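Local coordinates for protein GH127 beta-L-arabinofuranoside (Geobacillus stearothermophilus, PDB 4QK0) that probably hydrolyses terminal beta-L-arabinofuranosidic bonds to release L-arabinose, as a family 127 glycoside hydrolase, at residues A[106-110]-A[162-166]; A[35-39]-A[82-86]; A[487-493]-A[530-535]. All coordinates share one frame; numbering follows the deposited sequence.

Interaction 1 of 3, residues A[106-110]-A[162-166]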
ATOM      1  N   ILE A 106     -42.954  -5.201  10.431  1.00 24.47           N
ATOM      2  CA  ILE A 106     -42.945  -4.992  11.867  1.00 26.01           C
ATOM      3  C   ILE A 106     -43.711  -6.078  12.585  1.00 28.21           C
ATOM      4  O   ILE A 106     -43.264  -6.580  13.630  1.00 29.76           O
ATOM      5  CB  ILE A 106     -43.480  -3.581  12.199  1.00 28.50           C
ATOM      6  CG1 ILE A 106     -42.449  -2.536  11.815  1.00 28.47           C
ATOM      7  CG2 ILE A 106     -43.791  -3.448  13.677  1.00 30.57           C
ATOM      8  CD1 ILE A 106     -42.970  -1.120  11.713  1.00 29.26           C
ATOM      9  N   GLU A 107     -44.860  -6.481  12.035  1.00 28.38           N
ATOM     10  CA  GLU A 107     -45.660  -7.540  12.704  1.00 30.74           C
ATOM     11  C   GLU A 107     -44.932  -8.861  12.641  1.00 30.88           C
ATOM     12  O   GLU A 107     -44.960  -9.647  13.581  1.00 31.32           O
ATOM     13  CB  GLU A 107     -47.067  -7.640  12.100  1.00 36.52           C
ATOM     14  CG  GLU A 107     -48.019  -6.445  12.407  1.00 42.50           C
ATOM     15  CD  GLU A 107     -48.241  -6.150  13.909  1.00 49.18           C
ATOM     16  OE1 GLU A 107     -48.209  -7.092  14.747  1.00 66.31           O
ATOM     17  OE2 GLU A 107     -48.476  -4.978  14.278  1.00 57.33           O
ATOM     18  N   LEU A 108     -44.226  -9.073  11.532  1.00 32.95           N
ATOM     19  CA  LEU A 108     -43.359 -10.235  11.393  1.00 33.94           C
ATOM     20  C   LEU A 108     -42.244 -10.238  12.424  1.00 28.43           C
ATOM     21  O   LEU A 108     -42.002 -11.240  13.097  1.00 29.80           O
ATOM     22  CB  LEU A 108     -42.786 -10.304   9.989  1.00 36.07           C
ATOM     23  CG  LEU A 108     -41.749 -11.390   9.743  1.00 37.13           C
ATOM     24  CD1 LEU A 108     -42.304 -12.763  10.017  1.00 40.48           C
ATOM     25  CD2 LEU A 108     -41.282 -11.302   8.291  1.00 39.30           C
ATOM     26  N   LEU A 109     -41.583  -9.118  12.599  1.00 26.75           N
ATOM     27  CA  LEU A 109     -40.610  -9.049  13.687  1.00 29.52           C
ATOM     28  C   LEU A 109     -41.252  -9.423  15.018  1.00 28.48           C
ATOM     29  O   LEU A 109     -40.671 -10.197  15.788  1.00 27.80           O
ATOM     30  CB  LEU A 109     -40.005  -7.651  13.809  1.00 29.42           C
ATOM     31  CG  LEU A 109     -39.263  -7.143  12.584  1.00 30.66           C
ATOM     32  CD1 LEU A 109     -38.705  -5.749  12.831  1.00 31.04           C
ATOM     33  CD2 LEU A 109     -38.128  -8.062  12.190  1.00 34.37           C
ATOM     34  N   GLY A 110     -42.430  -8.837  15.301  1.00 29.29           N
ATOM     35  CA  GLY A 110     -43.173  -9.149  16.539  1.00 29.86           C
ATOM     36  C   GLY A 110     -43.465 -10.635  16.687  1.00 29.53           C
ATOM     37  O   GLY A 110     -43.341 -11.185  17.783  1.00 32.07           O
ATOM     38  N   ARG A 162     -46.236   0.156  17.854  1.00 27.09           N
ATOM     39  CA  ARG A 162     -46.027  -1.283  17.847  1.00 30.98           C
ATOM     40  C   ARG A 162     -44.518  -1.680  17.812  1.00 27.93           C
ATOM     41  O   ARG A 162     -44.053  -2.495  18.607  1.00 25.74           O
ATOM     42  CB  ARG A 162     -46.776  -1.855  16.640  1.00 35.15           C
ATOM     43  CG  ARG A 162     -46.659  -3.339  16.468  1.00 37.25           C
ATOM     44  CD  ARG A 162     -47.539  -4.104  17.429  1.00 42.03           C
ATOM     45  NE  ARG A 162     -47.335  -5.517  17.109  1.00 48.61           N
ATOM     46  CZ  ARG A 162     -46.767  -6.433  17.901  1.00 49.71           C
ATOM     47  NH1 ARG A 162     -46.365  -6.148  19.126  1.00 48.02           N
ATOM     48  NH2 ARG A 162     -46.618  -7.669  17.448  1.00 56.00           N
ATOM     49  N   PHE A 163     -43.760  -1.060  16.914  1.00 28.24           N
ATOM     50  CA  PHE A 163     -42.351  -1.450  16.711  1.00 28.93           C
ATOM     51  C   PHE A 163     -41.592  -1.002  17.957  1.00 26.52           C
ATOM     52  O   PHE A 163     -40.809  -1.743  18.544  1.00 25.55           O
ATOM     53  CB  PHE A 163     -41.845  -0.812  15.411  1.00 29.10           C
ATOM     54  CG  PHE A 163     -40.469  -1.300  14.923  1.00 30.47           C
ATOM     55  CD1 PHE A 163     -39.791  -2.374  15.504  1.00 27.86           C
ATOM     56  CD2 PHE A 163     -39.876  -0.659  13.814  1.00 27.39           C
ATOM     57  CE1 PHE A 163     -38.547  -2.777  15.001  1.00 29.59           C
ATOM     58  CE2 PHE A 163     -38.652  -1.055  13.336  1.00 27.22           C
ATOM     59  CZ  PHE A 163     -37.982  -2.123  13.921  1.00 25.69           C
ATOM     60  N   LEU A 164     -41.891   0.203  18.401  1.00 29.26           N
ATOM     61  CA  LEU A 164     -41.320   0.687  19.659  1.00 32.20           C
ATOM     62  C   LEU A 164     -41.573  -0.227  20.859  1.00 32.19           C
ATOM     63  O   LEU A 164     -40.653  -0.481  21.639  1.00 29.77           O
ATOM     64  CB  LEU A 164     -41.851   2.086  19.968  1.00 35.17           C
ATOM     65  CG  LEU A 164     -41.177   2.803  21.144  1.00 37.00           C
ATOM     66  CD1 LEU A 164     -39.720   3.017  20.797  1.00 37.33           C
ATOM     67  CD2 LEU A 164     -41.859   4.127  21.408  1.00 36.74           C
ATOM     68  N   ASP A 165     -42.793  -0.780  20.956  1.00 31.97           N
ATOM     69  CA  ASP A 165     -43.121  -1.705  22.035  1.00 33.80           C
ATOM     70  C   ASP A 165     -42.309  -2.972  21.977  1.00 29.89           C
ATOM     71  O   ASP A 165     -41.799  -3.438  22.969  1.00 31.95           O
ATOM     72  CB  ASP A 165     -44.625  -2.030  22.023  1.00 37.43           C
ATOM     73  CG  ASP A 165     -45.489  -0.842  22.504  1.00 41.36           C
ATOM     74  OD1 ASP A 165     -44.994  -0.043  23.321  1.00 44.27           O
ATOM     75  OD2 ASP A 165     -46.647  -0.690  22.050  1.00 44.40           O
ATOM     76  N   ILE A 166     -42.211  -3.541  20.793  1.00 29.06           N
ATOM     77  CA  ILE A 166     -41.384  -4.727  20.562  1.00 27.00           C
ATOM     78  C   ILE A 166     -39.938  -4.460  20.998  1.00 24.50           C
ATOM     79  O   ILE A 166     -39.355  -5.275  21.717  1.00 25.36           O
ATOM     80  CB  ILE A 166     -41.435  -5.079  19.049  1.00 28.51           C
ATOM     81  CG1 ILE A 166     -42.834  -5.626  18.697  1.00 29.95           C
ATOM     82  CG2 ILE A 166     -40.327  -6.045  18.659  1.00 27.45           C
ATOM     83  CD1 ILE A 166     -43.141  -5.630  17.189  1.00 28.90           C
TER
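Ile-106 lies across the side chain of Phe-163 at about a right angle. Its CG1 lies beside the backbone N (chi1 -73°), which leaves CG2, anti to that N, to press on Phe-163 CB at 3.7 Å, while CG1 and CD1 run past the CD2 side of the ring. One turn on, Leu-109 brings CD1 obliquely to Phe-163 CE1, also 3.7 Å away, so two aliphatic chains of one helix meet different parts of Phe-163. Gly-110 has no side chain, which lets Ile-166 CD1 settle 3.6 Å from Gly-110 CA; the same methyl lies over one face of the Arg-162 guanidinium. Toward solvent, Glu-107 and Arg-162 meet crosswise, with carboxylate and guanidinium planes 29° apart. Arg-162 grips side-on with two of its nitrogens on a single oxygen: NE reaches Glu-107 OE1 at 3.0 Å, and NH2 the same OE1 at 3.2 Å from the same face. Segments 106-110 and 162-166 run nearly parallel (25°), consistent with neighbouring helices of the (alpha/alpha)6 barrel expected for this catalytic domain. The chemistry is two-sided: buried apolar contacts inside, an ion pair at the more exposed margin, where OE1 takes two N-H groups and OE2 a weak bond from NE.

Interaction 2 of 3, residues A[35-39]-A[82-86]; sequences IPYQW and WLEAV
The backbone oxygen of Ile-35 accepts two N-H groups from opposite faces of its carbonyl plane: its own helix supplies Trp-39 N at 2.9 Å, and Trp-82 supplies NE1 across the contact, 3.0 Å from Ile-35 O. The indole bond is nearly straight, 166° at the hydrogen, and the oxygen lies in the plane of the Trp-82 ring although NE1 is tilted away from the carbonyl plane. Trp-82 extends its indole from its own helix with CG anti to the backbone N (chi1 -179°), far enough to reach that oxygen. One face of this indole carries Trp-39 in an offset stack, six-membered rings 4.6 Å apart between centroids and Trp-39 CE3 3.5 Å from Trp-82 CH2; on the other face sits Val-86 CG2. Segments 35-39 and 82-86 run roughly antiparallel (151°), consistent with adjacent helices of the all-helical barrel of this clan, and Leu-101 and Val-105 of helix 96-112 also touch Trp-39. A leucine in place of Trp-82 would probably leave Ile-35 O without its cross-helix donor and Trp-39 without a ring to stack on. Beside the indole, Ile-35 sends CD1 to Ala-85 CB at 3.7 Å and CG2 to Val-86 CG2 at 3.9 Å. Ala-418 of helix 413-422 touches both Ile-35 and Ala-85.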
ATOM      1  N   ILE A  35     -34.513   2.860  -2.085  1.00 28.67           N
ATOM      2  CA  ILE A  35     -35.314   2.072  -1.131  1.00 27.94           C
ATOM      3  C   ILE A  35     -36.153   0.949  -1.780  1.00 27.89           C
ATOM      4  O   ILE A  35     -36.189  -0.203  -1.306  1.00 28.64           O
ATOM      5  CB  ILE A  35     -36.165   3.029  -0.270  1.00 31.34           C
ATOM      6  CG1 ILE A  35     -35.283   3.671   0.810  1.00 32.04           C
ATOM      7  CG2 ILE A  35     -37.382   2.334   0.329  1.00 33.36           C
ATOM      8  CD1 ILE A  35     -34.584   2.731   1.750  1.00 31.50           C
ATOM      9  N   PRO A  36     -36.814   1.242  -2.891  1.00 31.72           N
ATOM     10  CA  PRO A  36     -37.472   0.138  -3.614  1.00 32.46           C
ATOM     11  C   PRO A  36     -36.553  -0.998  -4.085  1.00 30.11           C
ATOM     12  O   PRO A  36     -36.911  -2.176  -3.954  1.00 26.70           O
ATOM     13  CB  PRO A  36     -38.108   0.850  -4.818  1.00 35.30           C
ATOM     14  CG  PRO A  36     -38.402   2.215  -4.286  1.00 36.61           C
ATOM     15  CD  PRO A  36     -37.150   2.541  -3.483  1.00 37.78           C
ATOM     16  N   TYR A  37     -35.378  -0.663  -4.617  1.00 34.17           N
ATOM     17  CA  TYR A  37     -34.423  -1.696  -5.054  1.00 32.62           C
ATOM     18  C   TYR A  37     -33.991  -2.553  -3.868  1.00 30.58           C
ATOM     19  O   TYR A  37     -33.942  -3.790  -3.959  1.00 24.77           O
ATOM     20  CB  TYR A  37     -33.197  -1.068  -5.750  1.00 37.84           C
ATOM     21  CG  TYR A  37     -32.232  -2.091  -6.308  1.00 39.72           C
ATOM     22  CD1 TYR A  37     -31.246  -2.642  -5.515  1.00 41.29           C
ATOM     23  CD2 TYR A  37     -32.359  -2.557  -7.612  1.00 43.33           C
ATOM     24  CE1 TYR A  37     -30.385  -3.617  -6.002  1.00 45.41           C
ATOM     25  CE2 TYR A  37     -31.492  -3.526  -8.117  1.00 45.30           C
ATOM     26  CZ  TYR A  37     -30.503  -4.037  -7.307  1.00 47.16           C
ATOM     27  OH  TYR A  37     -29.649  -4.981  -7.801  1.00 56.96           O
ATOM     28  N   GLN A  38     -33.670  -1.897  -2.752  1.00 28.53           N
ATOM     29  CA  GLN A  38     -33.259  -2.657  -1.579  1.00 30.99           C
ATOM     30  C   GLN A  38     -34.359  -3.541  -1.063  1.00 27.10           C
ATOM     31  O   GLN A  38     -34.096  -4.650  -0.580  1.00 26.47           O
ATOM     32  CB  GLN A  38     -32.791  -1.757  -0.455  1.00 37.12           C
ATOM     33  CG  GLN A  38     -31.415  -1.121  -0.650  1.00 49.12           C
ATOM     34  CD  GLN A  38     -30.259  -2.095  -0.976  1.00 63.67           C
ATOM     35  OE1 GLN A  38     -29.808  -2.831  -0.099  1.00 74.89           O
ATOM     36  NE2 GLN A  38     -29.734  -2.059  -2.237  1.00 69.48           N
ATOM     37  N   TRP A  39     -35.610  -3.068  -1.134  1.00 25.47           N
ATOM     38  CA  TRP A  39     -36.735  -3.925  -0.727  1.00 26.03           C
ATOM     39  C   TRP A  39     -36.748  -5.236  -1.530  1.00 28.67           C
ATOM     40  O   TRP A  39     -36.966  -6.327  -0.989  1.00 29.19           O
ATOM     41  CB  TRP A  39     -38.068  -3.152  -0.842  1.00 29.27           C
ATOM     42  CG  TRP A  39     -39.256  -3.949  -0.466  1.00 31.06           C
ATOM     43  CD1 TRP A  39     -40.296  -4.269  -1.278  1.00 30.33           C
ATOM     44  CD2 TRP A  39     -39.519  -4.596   0.803  1.00 31.73           C
ATOM     45  NE1 TRP A  39     -41.176  -5.081  -0.611  1.00 34.77           N
ATOM     46  CE2 TRP A  39     -40.738  -5.301   0.664  1.00 30.58           C
ATOM     47  CE3 TRP A  39     -38.855  -4.635   2.027  1.00 29.22           C
ATOM     48  CZ2 TRP A  39     -41.333  -5.996   1.707  1.00 31.48           C
ATOM     49  CZ3 TRP A  39     -39.432  -5.377   3.087  1.00 30.91           C
ATOM     50  CH2 TRP A  39     -40.655  -6.048   2.918  1.00 31.15           C
ATOM     51  N   TRP A  82     -33.242  -0.507   6.577  1.00 24.31           N
ATOM     52  CA  TRP A  82     -34.226  -0.200   5.535  1.00 25.87           C
ATOM     53  C   TRP A  82     -35.482   0.423   6.213  1.00 24.60           C
ATOM     54  O   TRP A  82     -35.977   1.480   5.773  1.00 23.21           O
ATOM     55  CB  TRP A  82     -34.559  -1.459   4.705  1.00 27.70           C
ATOM     56  CG  TRP A  82     -35.545  -1.273   3.600  1.00 31.02           C
ATOM     57  CD1 TRP A  82     -35.272  -0.943   2.300  1.00 34.86           C
ATOM     58  CD2 TRP A  82     -36.969  -1.370   3.689  1.00 31.84           C
ATOM     59  NE1 TRP A  82     -36.441  -0.823   1.593  1.00 35.59           N
ATOM     60  CE2 TRP A  82     -37.489  -1.103   2.414  1.00 33.28           C
ATOM     61  CE3 TRP A  82     -37.852  -1.687   4.713  1.00 32.22           C
ATOM     62  CZ2 TRP A  82     -38.855  -1.122   2.144  1.00 35.67           C
ATOM     63  CZ3 TRP A  82     -39.214  -1.735   4.430  1.00 34.36           C
ATOM     64  CH2 TRP A  82     -39.694  -1.451   3.162  1.00 31.73           C
ATOM     65  N   LEU A  83     -35.943  -0.179   7.317  1.00 25.12           N
ATOM     66  CA  LEU A  83     -37.099   0.403   8.062  1.00 26.40           C
ATOM     67  C   LEU A  83     -36.835   1.832   8.546  1.00 26.22           C
ATOM     68  O   LEU A  83     -37.693   2.701   8.446  1.00 27.81           O
ATOM     69  CB  LEU A  83     -37.474  -0.458   9.243  1.00 26.85           C
ATOM     70  CG  LEU A  83     -38.146  -1.799   8.873  1.00 25.83           C
ATOM     71  CD1 LEU A  83     -38.197  -2.707  10.075  1.00 25.48           C
ATOM     72  CD2 LEU A  83     -39.535  -1.574   8.330  1.00 27.55           C
ATOM     73  N   GLU A  84     -35.622   2.084   9.010  1.00 26.97           N
ATOM     74  CA  GLU A  84     -35.281   3.392   9.511  1.00 24.96           C
ATOM     75  C   GLU A  84     -35.338   4.417   8.422  1.00 24.46           C
ATOM     76  O   GLU A  84     -35.899   5.520   8.595  1.00 22.35           O
ATOM     77  CB  GLU A  84     -33.916   3.403  10.203  1.00 24.79           C
ATOM     78  CG  GLU A  84     -33.666   4.740  10.919  1.00 28.16           C
ATOM     79  CD  GLU A  84     -32.244   4.941  11.446  1.00 29.65           C
ATOM     80  OE1 GLU A  84     -31.512   3.952  11.567  1.00 30.56           O
ATOM     81  OE2 GLU A  84     -31.880   6.102  11.766  1.00 32.24           O
ATOM     82  N   ALA A  85     -34.769   4.099   7.281  1.00 24.20           N
ATOM     83  CA  ALA A  85     -34.874   5.035   6.154  1.00 23.78           C
ATOM     84  C   ALA A  85     -36.326   5.265   5.709  1.00 22.88           C
ATOM     85  O   ALA A  85     -36.709   6.375   5.334  1.00 25.06           O
ATOM     86  CB  ALA A  85     -34.076   4.531   4.979  1.00 24.49           C
ATOM     87  N   VAL A  86     -37.102   4.195   5.681  1.00 26.34           N
ATOM     88  CA  VAL A  86     -38.505   4.279   5.252  1.00 28.68           C
ATOM     89  C   VAL A  86     -39.271   5.218   6.182  1.00 28.48           C
ATOM     90  O   VAL A  86     -39.980   6.083   5.716  1.00 27.93           O
ATOM     91  CB  VAL A  86     -39.135   2.866   5.215  1.00 30.78           C
ATOM     92  CG1 VAL A  86     -40.642   2.932   5.288  1.00 31.88           C
ATOM     93  CG2 VAL A  86     -38.712   2.122   3.956  1.00 32.28           C
TER

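Interaction 3 of 3, residues A[487-493]-A[530-535]; sequences IPGWCRG and FPMPVE
Phe-530 meets Ile-487, Pro-488, Trp-490 and Cys-491 from CB out to CZ. Its CB lies 3.8 Å from Cys-491 SG and also touches Trp-490 CH2. CG sits anti to the carbonyl carbon (chi1 -59°), which turns the ring under Pro-488. Further out, CD1 has the Cys-491 sulfur approaching obliquely. Over the face lies Pro-488 CD, a CH-pi contact 3.8 Å from the Phe-530 ring centroid and 21° off its normal, with CE1 its nearest ring atom; Ile-487 CD1 meets the same carbon at the ring edge. CZ, the tip, again finds Pro-488 CD. The Tyr-441 ring also meets Phe-530. A type I turn from Pro-488 to Cys-491 lays Trp-490 alongside, its CH2 against CG and CE of selenomethionine Met-532, and Pro-531 O at its edge, 3.4 Å from Trp-490 CZ3. Trp-490 NE1 turns to Glu-361 of helix 354-365. Nearer the surface, Arg-492 and Glu-535 form a side-on, two-bond salt bridge with nearly coplanar groups: Arg-492 NE to Glu-535 OE2 and Arg-492 NH2 to Glu-535 OE1 are both 2.8 Å, and each carboxylate oxygen uses its syn lone pair. One water links Trp-490 O with Glu-535 OE2; another joins Arg-492 N to Pro-531 O. Pro-615 of the second subunit packs on this ion pair. All this is consistent with an interdomain linker: the chain leaving strand 524-529 packs on the 487-493 loop before strand 534-539.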
ATOM      1  N   ILE A 487     -21.198  30.593  10.978  1.00 27.31           N
ATOM      2  CA  ILE A 487     -20.348  31.278  10.017  1.00 28.41           C
ATOM      3  C   ILE A 487     -19.330  30.205   9.541  1.00 27.61           C
ATOM      4  O   ILE A 487     -18.455  29.788  10.333  1.00 24.55           O
ATOM      5  CB  ILE A 487     -19.657  32.503  10.644  1.00 27.34           C
ATOM      6  CG1 ILE A 487     -20.690  33.433  11.286  1.00 29.09           C
ATOM      7  CG2 ILE A 487     -18.882  33.272   9.578  1.00 27.40           C
ATOM      8  CD1 ILE A 487     -21.830  33.872  10.374  1.00 33.55           C
ATOM      9  N   PRO A 488     -19.480  29.709   8.300  1.00 24.99           N
ATOM     10  CA  PRO A 488     -18.663  28.534   7.892  1.00 27.42           C
ATOM     11  C   PRO A 488     -17.188  28.805   7.947  1.00 23.68           C
ATOM     12  O   PRO A 488     -16.731  29.887   7.560  1.00 24.07           O
ATOM     13  CB  PRO A 488     -19.075  28.300   6.449  1.00 29.97           C
ATOM     14  CG  PRO A 488     -20.477  28.877   6.384  1.00 29.51           C
ATOM     15  CD  PRO A 488     -20.385  30.112   7.221  1.00 27.29           C
ATOM     16  N   GLY A 489     -16.491  27.884   8.587  1.00 28.01           N
ATOM     17  CA  GLY A 489     -15.039  27.990   8.757  1.00 30.56           C
ATOM     18  C   GLY A 489     -14.303  28.142   7.438  1.00 30.54           C
ATOM     19  O   GLY A 489     -13.237  28.695   7.432  1.00 31.77           O
ATOM     20  N   TRP A 490     -14.867  27.669   6.324  1.00 29.63           N
ATOM     21  CA  TRP A 490     -14.205  27.847   5.006  1.00 30.96           C
ATOM     22  C   TRP A 490     -14.312  29.281   4.490  1.00 33.79           C
ATOM     23  O   TRP A 490     -13.590  29.681   3.570  1.00 33.29           O
ATOM     24  CB  TRP A 490     -14.736  26.856   3.952  1.00 27.82           C
ATOM     25  CG  TRP A 490     -16.222  26.900   3.733  1.00 28.45           C
ATOM     26  CD1 TRP A 490     -17.121  26.022   4.186  1.00 29.18           C
ATOM     27  CD2 TRP A 490     -16.965  27.888   2.981  1.00 27.02           C
ATOM     28  NE1 TRP A 490     -18.391  26.378   3.773  1.00 29.09           N
ATOM     29  CE2 TRP A 490     -18.310  27.534   3.049  1.00 26.57           C
ATOM     30  CE3 TRP A 490     -16.608  29.060   2.298  1.00 26.99           C
ATOM     31  CZ2 TRP A 490     -19.317  28.290   2.455  1.00 27.15           C
ATOM     32  CZ3 TRP A 490     -17.586  29.809   1.709  1.00 26.15           C
ATOM     33  CH2 TRP A 490     -18.943  29.423   1.793  1.00 27.32           C
ATOM     34  N   CYS A 491     -15.188  30.073   5.092  1.00 33.58           N
ATOM     35  CA  CYS A 491     -15.531  31.372   4.564  1.00 34.89           C
ATOM     36  C   CYS A 491     -14.651  32.469   5.144  1.00 34.88           C
ATOM     37  O   CYS A 491     -14.371  32.433   6.300  1.00 36.93           O
ATOM     38  CB  CYS A 491     -16.979  31.651   4.949  1.00 38.23           C
ATOM     39  SG  CYS A 491     -17.554  33.201   4.332  1.00 46.12           S
ATOM     40  N   ARG A 492     -14.261  33.462   4.358  1.00 36.51           N
ATOM     41  CA  ARG A 492     -13.640  34.698   4.887  1.00 42.08           C
ATOM     42  C   ARG A 492     -14.702  35.750   4.611  1.00 40.32           C
ATOM     43  O   ARG A 492     -15.317  35.745   3.530  1.00 48.42           O
ATOM     44  CB  ARG A 492     -12.410  35.199   4.094  1.00 40.75           C
ATOM     45  CG  ARG A 492     -11.368  34.232   3.563  1.00 53.32           C
ATOM     46  CD  ARG A 492     -10.976  34.582   2.105  1.00 55.07           C
ATOM     47  NE  ARG A 492     -10.021  33.635   1.521  1.00 62.42           N
ATOM     48  CZ  ARG A 492      -8.680  33.725   1.575  1.00 65.47           C
ATOM     49  NH1 ARG A 492      -8.080  34.771   2.161  1.00 59.71           N
ATOM     50  NH2 ARG A 492      -7.923  32.767   1.014  1.00 56.76           N
ATOM     51  N   GLY A 493     -14.866  36.699   5.501  1.00 32.95           N
ATOM     52  CA  GLY A 493     -15.653  37.896   5.200  1.00 33.32           C
ATOM     53  C   GLY A 493     -17.139  37.745   5.050  1.00 30.99           C
ATOM     54  O   GLY A 493     -17.774  38.332   4.130  1.00 35.03           O
ATOM     55  N   PHE A 530     -21.897  34.860   1.998  1.00 34.01           N
ATOM     56  CA  PHE A 530     -20.658  34.149   2.230  1.00 34.72           C
ATOM     57  C   PHE A 530     -19.909  34.136   0.897  1.00 32.88           C
ATOM     58  O   PHE A 530     -20.256  33.360   0.013  1.00 34.33           O
ATOM     59  CB  PHE A 530     -20.930  32.712   2.670  1.00 33.20           C
ATOM     60  CG  PHE A 530     -21.756  32.597   3.932  1.00 34.67           C
ATOM     61  CD1 PHE A 530     -21.337  33.200   5.130  1.00 34.03           C
ATOM     62  CD2 PHE A 530     -22.902  31.833   3.957  1.00 33.61           C
ATOM     63  CE1 PHE A 530     -22.076  33.082   6.297  1.00 29.61           C
ATOM     64  CE2 PHE A 530     -23.652  31.718   5.125  1.00 34.82           C
ATOM     65  CZ  PHE A 530     -23.232  32.346   6.303  1.00 33.24           C
ATOM     66  N   PRO A 531     -18.888  34.972   0.750  1.00 32.92           N
ATOM     67  CA  PRO A 531     -18.065  34.850  -0.470  1.00 33.30           C
ATOM     68  C   PRO A 531     -17.490  33.432  -0.722  1.00 33.53           C
ATOM     69  O   PRO A 531     -17.007  32.787   0.217  1.00 33.36           O
ATOM     70  CB  PRO A 531     -16.934  35.849  -0.245  1.00 32.96           C
ATOM     71  CG  PRO A 531     -17.310  36.676   0.942  1.00 33.10           C
ATOM     72  CD  PRO A 531     -18.292  35.878   1.747  1.00 32.45           C
HETATM   73  N   MSE A 532     -17.614  32.947  -1.963  1.00 34.23           N
HETATM   74  CA  MSE A 532     -17.119  31.612  -2.390  1.00 33.76           C
HETATM   75  C   MSE A 532     -16.040  31.745  -3.479  1.00 30.96           C
HETATM   76  O   MSE A 532     -16.258  31.344  -4.618  1.00 30.17           O
HETATM   77  CB  MSE A 532     -18.276  30.746  -2.953  1.00 30.09           C
HETATM   78  CG  MSE A 532     -19.188  30.252  -1.879  1.00 29.66           C
HETATM   79 SE   MSE A 532     -20.314  28.879  -2.626  1.00 31.46          SE
HETATM   80  CE  MSE A 532     -21.280  28.413  -1.008  1.00 33.04           C
ATOM     81  N   PRO A 533     -14.872  32.303  -3.143  1.00 27.67           N
ATOM     82  CA  PRO A 533     -13.769  32.237  -4.077  1.00 27.48           C
ATOM     83  C   PRO A 533     -13.221  30.830  -4.235  1.00 27.59           C
ATOM     84  O   PRO A 533     -13.465  29.959  -3.374  1.00 32.48           O
ATOM     85  CB  PRO A 533     -12.682  33.070  -3.386  1.00 26.78           C
ATOM     86  CG  PRO A 533     -12.949  32.914  -1.933  1.00 26.58           C
ATOM     87  CD  PRO A 533     -14.466  32.869  -1.846  1.00 28.11           C
ATOM     88  N   VAL A 534     -12.496  30.569  -5.321  1.00 27.97           N
ATOM     89  CA  VAL A 534     -11.817  29.258  -5.464  1.00 27.93           C
ATOM     90  C   VAL A 534     -10.629  29.285  -4.531  1.00 24.91           C
ATOM     91  O   VAL A 534      -9.838  30.150  -4.644  1.00 24.51           O
ATOM     92  CB  VAL A 534     -11.318  28.986  -6.893  1.00 32.06           C
ATOM     93  CG1 VAL A 534     -10.489  27.684  -6.956  1.00 31.08           C
ATOM     94  CG2 VAL A 534     -12.499  28.857  -7.834  1.00 32.83           C
ATOM     95  N   GLU A 535     -10.517  28.330  -3.639  1.00 24.78           N
ATOM     96  CA  GLU A 535      -9.412  28.286  -2.756  1.00 27.52           C
ATOM     97  C   GLU A 535      -8.459  27.110  -3.084  1.00 27.34           C
ATOM     98  O   GLU A 535      -8.888  26.029  -3.440  1.00 24.91           O
ATOM     99  CB  GLU A 535      -9.896  28.062  -1.327  1.00 32.01           C
ATOM    100  CG  GLU A 535     -10.830  29.116  -0.761  1.00 36.58           C
ATOM    101  CD  GLU A 535     -10.132  30.378  -0.225  1.00 39.69           C
ATOM    102  OE1 GLU A 535      -8.938  30.646  -0.560  1.00 36.39           O
ATOM    103  OE2 GLU A 535     -10.835  31.141   0.499  1.00 36.81           O
TER
HETATM  104  O   HOH W   1     -13.478  30.849   1.097  1.00 33.78           O
HETATM  105  O   HOH W   2     -14.913  33.057   1.649  1.00 27.88           O

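In the fold
From the N terminus, interaction 2 comes first: helix 22-42 is joined to helix 76-92 across 42 intervening residues. The chain then enters helix 96-112, and interaction 1 closes a second loop of 51 residues, about half helical, at helix 162-177. The two loops follow in series, neither nested nor crossed, yet they meet in space: Leu-83 of helix 76-92 packs on Leu-109 and Phe-163, joining both into one helical domain, their centres about 17 Å apart. Interaction 3 opens much later and closes a strand-rich loop of 36 residues. It stands on the opposite side of the chain's centre, its nearest atoms about 26 Å from interaction 2, and probably ties the middle beta domain to the C-terminal sheet.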